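Side-chain contact in protease (Actinomadura keratinilytica, PDB 8C4X), which is probably a secreted subtilisin-like serine endopeptidase of the S8 family, this chain being its inhibitor I9 domain, probably the propeptide: residues 38-41 with 42-45. Numbering follows the deposited sequence.
Unlike the reference sequence in segment 42-45: His42 (reference Tyr).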
# COMPACT_ATOMS: atom_id res chain seq x y z
N ILE B 38 5.05 3.81 -9.15
CA ILE B 38 4.00 2.85 -8.82
C ILE B 38 2.76 3.20 -9.62
O ILE B 38 2.30 4.35 -9.62
CB ILE B 38 3.70 2.84 -7.31
CG1 ILE B 38 4.91 2.32 -6.54
CG2 ILE B 38 2.46 1.99 -7.03
CD1 ILE B 38 4.74 2.38 -5.05
N ARG B 39 2.22 2.20 -10.32
CA ARG B 39 0.94 2.35 -11.00
C ARG B 39 -0.16 1.91 -10.04
O ARG B 39 -0.18 0.76 -9.59
CB ARG B 39 0.91 1.51 -12.28
CG ARG B 39 -0.43 1.49 -12.99
CD ARG B 39 -0.37 0.65 -14.26
NE ARG B 39 -1.56 0.80 -15.08
N THR B 40 -1.06 2.83 -9.70
CA THR B 40 -2.08 2.54 -8.71
C THR B 40 -3.32 1.95 -9.36
O THR B 40 -3.60 2.16 -10.54
CB THR B 40 -2.47 3.81 -7.94
OG1 THR B 40 -2.93 4.81 -8.87
CG2 THR B 40 -1.29 4.34 -7.14
N GLN B 41 -4.06 1.19 -8.56
CA GLN B 41 -5.42 0.77 -8.90
C GLN B 41 -6.45 1.77 -8.40
O GLN B 41 -7.42 2.06 -9.11
CB GLN B 41 -5.70 -0.61 -8.32
CG GLN B 41 -4.86 -1.70 -8.97
CD GLN B 41 -4.90 -3.02 -8.24
OE1 GLN B 41 -4.99 -3.07 -7.01
NE2 GLN B 41 -4.85 -4.11 -8.99
N HIS B 42 -6.28 2.28 -7.18
CA HIS B 42 -7.12 3.32 -6.61
C HIS B 42 -6.26 4.25 -5.78
O HIS B 42 -5.25 3.83 -5.21
CB HIS B 42 -8.22 2.76 -5.68
CG HIS B 42 -9.19 1.87 -6.37
ND1 HIS B 42 -10.16 2.34 -7.22
CD2 HIS B 42 -9.36 0.53 -6.31
CE1 HIS B 42 -10.88 1.33 -7.67
NE2 HIS B 42 -10.42 0.22 -7.12
N ARG B 43 -6.67 5.50 -5.67
CA ARG B 43 -6.04 6.46 -4.78
C ARG B 43 -7.09 7.05 -3.85
O ARG B 43 -8.21 7.33 -4.27
CB ARG B 43 -5.35 7.56 -5.57
CG ARG B 43 -4.26 7.03 -6.48
CD ARG B 43 -3.59 8.15 -7.28
NE ARG B 43 -2.68 7.58 -8.27
CZ ARG B 43 -1.72 8.25 -8.90
NH1 ARG B 43 -1.49 9.53 -8.65
NH2 ARG B 43 -0.97 7.62 -9.80
N PHE B 44 -6.70 7.26 -2.59
CA PHE B 44 -7.60 7.73 -1.56
C PHE B 44 -7.04 9.00 -0.94
O PHE B 44 -5.84 9.08 -0.65
CB PHE B 44 -7.79 6.68 -0.45
CG PHE B 44 -7.89 5.26 -0.95
CD1 PHE B 44 -8.88 4.91 -1.85
CD2 PHE B 44 -6.99 4.29 -0.53
CE1 PHE B 44 -8.98 3.61 -2.33
CE2 PHE B 44 -7.09 2.98 -0.99
CZ PHE B 44 -8.09 2.64 -1.90
N GLY B 45 -7.91 9.97 -0.71
CA GLY B 45 -7.52 11.20 -0.04
C GLY B 45 -8.46 11.62 1.07
O GLY B 45 -8.09 12.45 1.91
O HOH W 1 -0.83 5.21 -11.35
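Arg43 turns its guanidinium edge back on Thr40 and grips the loop before it twice, once directly and once through water 1. The direct bond runs from Arg43 NE to Thr40 OG1, 2.8 Å long and nearly straight at 177°, with the hydroxyl oxygen only 2° out of the guanidinium plane. Beside it, on the same edge, Arg43 NH2 donates to water 1 at 2.9 Å, and that water also accepts from the backbone N of Thr40 at 2.9 Å. Thr40 offers its hydroxyl from between its own N and carbonyl carbon (chi1 58°), while the Arg43 chain, extended from CG to NE, crosses it at about a right angle; Thr40 CG2 lies 3.7 Å from Arg43 NE. The remaining corner, NH1, forms a salt bridge with Asp30 of helix 29-36. Between these two residues the chain makes a classic beta bulge, Gln41 and His42 both facing Ser52 on strand 50-54, at the start of edge strand 42-44 of the inhibitor I9 sheet. His42, where the reference sequence has a tyrosine, has Gln41 O over one face of its ring, 3.3 Å from His42 CG, whereas the Gln41 amide reaches off to Gln18. An alanine in place of Thr40 would remove the hydroxyl and is likely to leave Arg43 NE without its acceptor, with water 1 on NH2 as the remaining link from Arg43 to Thr40. With NE, NH1 and NH2 all donating, the guanidinium is fixed in its rotation; its charge is probably balanced by Asp30, and the side chain as a whole ties helix 29-36 to the bulged start of strand 42-44.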